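Local structure of endo-beta-1,2-glucanase (Talaromyces funiculosus, 6IMV) at residues Cys15-Val26 / Trp401-Asn412. The protein hydrolyses beta-1,2-glucans from within the chain as a fungal endo-beta-1,2-glucanase, a glycoside hydrolase that was found to define a new family. Residues are numbered along the deposited sequence; the frame is centred on the assembly and turned at random.
Sequences CRFAHQYTQEQV and WRNMAIGKKMQN
A18 packs its methyl on I406, CB to CG1 3.8 Å, and on A405, where helix 394-405 is followed by a type II beta turn, G407 to M410, before strand 411-412. Residues 15-26 lie along this helix-turn-strand passage, and a residue as small as alanine suits a place where the backbones come so close. Beside it the F17 and W401 side chains cross at about a right angle, CZ to CH2 3.9 Å. F17 also takes the Q411 amide over one face, NE2 lying 3.2 Å from CE2, the amide plane steeply turned to the ring. Glutamine fits because one amide can lay NE2 over the ring while OE1 accepts from A18 N and, in its carbonyl plane on a lone pair, from R16 NH1 at 2.9 Å.

R16, bent about CB-CG (chi2 67°), brings its guanidinium to the carbonyls of A405 and G407, where NH1 also donates to A405 O and NH2 to G407 O; D500 pairs with NE. A methionine in its place would probably leave A405 O without this donor, G407 O with only the M410 N bond of the two, and D500 without this countercharge, and let the Q411 amide turn more easily. Near C15, whose disulfide to C504 ties the two termini together, a water bridges C15 O and N412 O. Toward helix 23-28, which T22 and Q25 start with a capping box, extended R402 grips Y21 O side-on, NE at 2.8 Å and NH2 at 2.9 Å.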
loop_
_atom_site.group_PDB
_atom_site.type_symbol
_atom_site.label_atom_id
_atom_site.label_comp_id
_atom_site.label_asym_id
_atom_site.label_seq_id
_atom_site.Cartn_x
_atom_site.Cartn_y
_atom_site.Cartn_z
ATOM N N CYS A 15 -8.884 -1.884 -23.943
ATOM C CA CYS A 15 -9.271 -1.625 -22.576
ATOM C C CYS A 15 -9.627 -2.929 -21.850
ATOM O O CYS A 15 -9.258 -3.115 -20.690
ATOM C CB CYS A 15 -10.452 -0.670 -22.503
ATOM S SG CYS A 15 -10.757 -0.148 -20.799
ATOM N N ARG A 16 -10.344 -3.815 -22.541
ATOM C CA ARG A 16 -10.871 -5.038 -21.964
ATOM C C ARG A 16 -9.931 -6.209 -22.286
ATOM O O ARG A 16 -10.373 -7.266 -22.674
ATOM C CB ARG A 16 -12.303 -5.255 -22.476
ATOM C CG ARG A 16 -13.174 -6.116 -21.574
ATOM C CD ARG A 16 -13.483 -5.441 -20.248
ATOM N NE ARG A 16 -14.440 -6.199 -19.435
ATOM C CZ ARG A 16 -14.148 -6.894 -18.343
ATOM N NH1 ARG A 16 -12.888 -7.094 -17.977
ATOM N NH2 ARG A 16 -15.135 -7.378 -17.610
ATOM N N PHE A 17 -8.624 -6.021 -22.054
ATOM C CA PHE A 17 -7.597 -6.985 -22.452
ATOM C C PHE A 17 -7.628 -8.249 -21.582
ATOM O O PHE A 17 -7.147 -9.301 -22.022
ATOM C CB PHE A 17 -6.198 -6.358 -22.413
ATOM C CG PHE A 17 -5.712 -5.999 -21.030
ATOM C CD1 PHE A 17 -5.105 -6.953 -20.225
ATOM C CD2 PHE A 17 -5.878 -4.719 -20.530
ATOM C CE1 PHE A 17 -4.679 -6.626 -18.949
ATOM C CE2 PHE A 17 -5.429 -4.395 -19.258
ATOM C CZ PHE A 17 -4.840 -5.348 -18.472
ATOM N N ALA A 18 -8.178 -8.167 -20.365
ATOM C CA ALA A 18 -8.091 -9.284 -19.424
ATOM C C ALA A 18 -8.674 -10.563 -20.038
ATOM O O ALA A 18 -8.080 -11.629 -19.880
ATOM C CB ALA A 18 -8.760 -8.953 -18.120
ATOM N N HIS A 19 -9.809 -10.461 -20.749
ATOM C CA HIS A 19 -10.436 -11.667 -21.315
ATOM C C HIS A 19 -9.950 -11.956 -22.746
ATOM O O HIS A 19 -10.399 -12.942 -23.343
ATOM C CB HIS A 19 -11.968 -11.649 -21.184
ATOM C CG HIS A 19 -12.698 -10.568 -21.913
ATOM N ND1 HIS A 19 -13.917 -10.096 -21.455
ATOM C CD2 HIS A 19 -12.425 -9.888 -23.048
ATOM C CE1 HIS A 19 -14.374 -9.179 -22.285
ATOM N NE2 HIS A 19 -13.471 -9.026 -23.278
ATOM N N GLN A 20 -9.016 -11.147 -23.267
ATOM C CA GLN A 20 -8.314 -11.432 -24.527
ATOM C C GLN A 20 -7.225 -12.501 -24.327
ATOM O O GLN A 20 -6.762 -13.075 -25.317
ATOM C CB GLN A 20 -7.667 -10.174 -25.112
ATOM C CG GLN A 20 -8.653 -9.164 -25.678
ATOM C CD GLN A 20 -7.954 -7.950 -26.244
ATOM O OE1 GLN A 20 -6.919 -7.515 -25.752
ATOM N NE2 GLN A 20 -8.519 -7.375 -27.290
ATOM N N TYR A 21 -6.795 -12.721 -23.071
ATOM C CA TYR A 21 -5.853 -13.764 -22.685
ATOM C C TYR A 21 -6.596 -14.916 -22.006
ATOM O O TYR A 21 -7.574 -14.692 -21.296
ATOM C CB TYR A 21 -4.847 -13.256 -21.645
ATOM C CG TYR A 21 -3.860 -12.212 -22.098
ATOM C CD1 TYR A 21 -4.248 -10.902 -22.314
ATOM C CD2 TYR A 21 -2.513 -12.516 -22.228
ATOM C CE1 TYR A 21 -3.342 -9.931 -22.699
ATOM C CE2 TYR A 21 -1.591 -11.558 -22.613
ATOM C CZ TYR A 21 -2.006 -10.259 -22.843
ATOM O OH TYR A 21 -1.097 -9.308 -23.199
ATOM N N THR A 22 -6.083 -16.133 -22.178
ATOM C CA THR A 22 -6.457 -17.278 -21.346
ATOM C C THR A 22 -5.585 -17.270 -20.085
ATOM O O THR A 22 -4.520 -16.657 -20.068
ATOM C CB THR A 22 -6.313 -18.615 -22.090
ATOM O OG1 THR A 22 -4.925 -18.868 -22.272
ATOM C CG2 THR A 22 -7.016 -18.638 -23.430
ATOM N N GLN A 23 -6.033 -17.980 -19.047
ATOM C CA GLN A 23 -5.268 -18.114 -17.814
ATOM C C GLN A 23 -3.890 -18.711 -18.119
ATOM O O GLN A 23 -2.872 -18.191 -17.652
ATOM C CB GLN A 23 -6.028 -18.959 -16.794
ATOM C CG GLN A 23 -5.189 -19.302 -15.570
ATOM C CD GLN A 23 -6.053 -19.680 -14.396
ATOM O OE1 GLN A 23 -6.897 -18.911 -13.945
ATOM N NE2 GLN A 23 -5.867 -20.892 -13.915
ATOM N N GLU A 24 -3.851 -19.784 -18.916
ATOM C CA GLU A 24 -2.592 -20.452 -19.236
ATOM C C GLU A 24 -1.663 -19.497 -20.001
ATOM O O GLU A 24 -0.446 -19.548 -19.832
ATOM C CB GLU A 24 -2.828 -21.748 -20.023
ATOM C CG GLU A 24 -1.603 -22.661 -20.102
ATOM C CD GLU A 24 -0.862 -23.001 -18.805
ATOM O OE1 GLU A 24 0.381 -22.957 -18.828
ATOM O OE2 GLU A 24 -1.499 -23.334 -17.778
ATOM N N GLN A 25 -2.225 -18.619 -20.834
ATOM C CA GLN A 25 -1.394 -17.671 -21.597
ATOM C C GLN A 25 -0.735 -16.656 -20.655
ATOM O O GLN A 25 0.394 -16.250 -20.898
ATOM C CB GLN A 25 -2.210 -16.993 -22.691
ATOM C CG GLN A 25 -2.420 -17.892 -23.900
ATOM C CD GLN A 25 -3.452 -17.342 -24.850
ATOM O OE1 GLN A 25 -4.081 -16.318 -24.590
ATOM N NE2 GLN A 25 -3.664 -18.051 -25.950
ATOM N N VAL A 26 -1.426 -16.277 -19.571
ATOM C CA VAL A 26 -0.834 -15.410 -18.548
ATOM C C VAL A 26 0.405 -16.112 -17.964
ATOM O O VAL A 26 1.461 -15.512 -17.851
ATOM C CB VAL A 26 -1.854 -15.023 -17.458
ATOM C CG1 VAL A 26 -1.212 -14.278 -16.294
ATOM C CG2 VAL A 26 -2.997 -14.202 -18.039
ATOM N N TRP A 401 -5.379 -11.896 -10.533
ATOM C CA TRP A 401 -5.758 -10.562 -10.972
ATOM C C TRP A 401 -6.717 -10.651 -12.173
ATOM O O TRP A 401 -7.786 -10.040 -12.171
ATOM C CB TRP A 401 -4.502 -9.750 -11.307
ATOM C CG TRP A 401 -4.738 -8.287 -11.519
ATOM C CD1 TRP A 401 -4.579 -7.287 -10.601
ATOM C CD2 TRP A 401 -5.125 -7.643 -12.748
ATOM N NE1 TRP A 401 -4.832 -6.072 -11.178
ATOM C CE2 TRP A 401 -5.181 -6.258 -12.489
ATOM C CE3 TRP A 401 -5.442 -8.097 -14.034
ATOM C CZ2 TRP A 401 -5.548 -5.334 -13.466
ATOM C CZ3 TRP A 401 -5.791 -7.179 -15.001
ATOM C CH2 TRP A 401 -5.845 -5.818 -14.720
ATOM N N ARG A 402 -6.319 -11.419 -13.192
ATOM C CA ARG A 402 -7.091 -11.607 -14.414
ATOM C C ARG A 402 -8.479 -12.162 -14.068
ATOM O O ARG A 402 -9.503 -11.651 -14.547
ATOM C CB ARG A 402 -6.360 -12.546 -15.382
ATOM C CG ARG A 402 -7.178 -12.927 -16.609
ATOM C CD ARG A 402 -6.474 -13.897 -17.539
ATOM N NE ARG A 402 -7.397 -14.487 -18.499
ATOM C CZ ARG A 402 -8.351 -15.368 -18.203
ATOM N NH1 ARG A 402 -8.402 -15.921 -17.004
ATOM N NH2 ARG A 402 -9.273 -15.669 -19.109
ATOM N N ASN A 403 -8.500 -13.212 -13.241
ATOM C CA ASN A 403 -9.734 -13.909 -12.862
ATOM C C ASN A 403 -10.768 -12.909 -12.317
ATOM O O ASN A 403 -11.943 -12.934 -12.702
ATOM C CB ASN A 403 -9.474 -15.046 -11.867
ATOM C CG ASN A 403 -10.585 -16.075 -11.873
ATOM O OD1 ASN A 403 -10.739 -16.806 -12.841
ATOM N ND2 ASN A 403 -11.366 -16.138 -10.808
ATOM N N MET A 404 -10.322 -12.007 -11.446
ATOM C CA MET A 404 -11.192 -10.977 -10.889
ATOM C C MET A 404 -11.499 -9.893 -11.937
ATOM O O MET A 404 -12.648 -9.476 -12.055
ATOM C CB MET A 404 -10.551 -10.370 -9.643
ATOM C CG MET A 404 -10.494 -11.356 -8.488
ATOM S SD MET A 404 -9.766 -10.651 -6.997
ATOM C CE MET A 404 -8.071 -11.215 -7.132
ATOM N N ALA A 405 -10.494 -9.484 -12.724
ATOM C CA ALA A 405 -10.620 -8.404 -13.727
ATOM C C ALA A 405 -11.617 -8.762 -14.835
ATOM O O ALA A 405 -12.240 -7.889 -15.428
ATOM C CB ALA A 405 -9.271 -8.087 -14.327
ATOM N N ILE A 406 -11.768 -10.058 -15.104
ATOM C CA ILE A 406 -12.697 -10.550 -16.123
ATOM C C ILE A 406 -14.154 -10.474 -15.642
ATOM O O ILE A 406 -15.073 -10.488 -16.460
ATOM C CB ILE A 406 -12.267 -11.965 -16.543
ATOM C CG1 ILE A 406 -11.054 -11.855 -17.459
ATOM C CG2 ILE A 406 -13.391 -12.742 -17.198
ATOM C CD1 ILE A 406 -10.394 -13.159 -17.719
ATOM N N GLY A 407 -14.378 -10.384 -14.328
ATOM C CA GLY A 407 -15.740 -10.113 -13.808
ATOM C C GLY A 407 -16.351 -8.906 -14.498
ATOM O O GLY A 407 -15.637 -8.008 -14.947
ATOM N N LYS A 408 -17.680 -8.893 -14.639
ATOM C CA LYS A 408 -18.350 -7.773 -15.291
ATOM C C LYS A 408 -17.984 -6.474 -14.569
ATOM O O LYS A 408 -17.967 -6.430 -13.340
ATOM C CB LYS A 408 -19.868 -7.978 -15.321
ATOM C CG LYS A 408 -20.321 -9.109 -16.225
ATOM C CD LYS A 408 -20.038 -8.826 -17.672
ATOM C CE LYS A 408 -20.220 -10.038 -18.547
ATOM N NZ LYS A 408 -19.643 -9.787 -19.891
ATOM N N LYS A 409 -17.661 -5.450 -15.372
ATOM C CA LYS A 409 -17.337 -4.083 -14.945
ATOM C C LYS A 409 -16.003 -4.002 -14.190
ATOM O O LYS A 409 -15.741 -2.998 -13.575
ATOM C CB LYS A 409 -18.427 -3.493 -14.041
ATOM C CG LYS A 409 -19.864 -3.696 -14.494
ATOM C CD LYS A 409 -20.874 -3.096 -13.524
ATOM C CE LYS A 409 -21.250 -1.675 -13.877
ATOM N NZ LYS A 409 -22.194 -1.609 -15.024
ATOM N N MET A 410 -15.146 -5.023 -14.274
ATOM C CA MET A 410 -13.970 -5.065 -13.411
ATOM C C MET A 410 -12.718 -4.533 -14.128
ATOM O O MET A 410 -11.651 -4.442 -13.511
ATOM C CB MET A 410 -13.751 -6.473 -12.855
ATOM C CG MET A 410 -14.713 -6.792 -11.715
ATOM S SD MET A 410 -14.605 -5.546 -10.377
ATOM C CE MET A 410 -13.010 -5.951 -9.666
ATOM N N GLN A 411 -12.861 -4.129 -15.393
ATOM C CA GLN A 411 -11.902 -3.238 -16.046
ATOM C C GLN A 411 -12.621 -1.968 -16.504
ATOM O O GLN A 411 -13.831 -1.972 -16.813
ATOM C CB GLN A 411 -11.211 -3.886 -17.249
ATOM C CG GLN A 411 -10.308 -5.053 -16.896
ATOM C CD GLN A 411 -9.629 -5.617 -18.123
ATOM O OE1 GLN A 411 -10.255 -6.268 -18.971
ATOM N NE2 GLN A 411 -8.332 -5.355 -18.232
ATOM N N ASN A 412 -11.843 -0.880 -16.558
ATOM C CA ASN A 412 -12.307 0.426 -16.983
ATOM C C ASN A 412 -11.155 1.134 -17.708
ATOM O O ASN A 412 -10.044 0.614 -17.734
ATOM C CB ASN A 412 -12.830 1.230 -15.789
ATOM C CG ASN A 412 -11.794 1.397 -14.702
ATOM O OD1 ASN A 412 -10.882 2.212 -14.831
ATOM N ND2 ASN A 412 -11.930 0.642 -13.626
HETATM O O HOH W 1 -8.530 -1.589 -18.450
HETATM O O HOH W 2 -10.857 -15.216 -21.963
HETATM O O HOH W 3 -15.157 -10.509 -19.208
HETATM O O HOH W 4 -6.582 -16.211 -14.916
#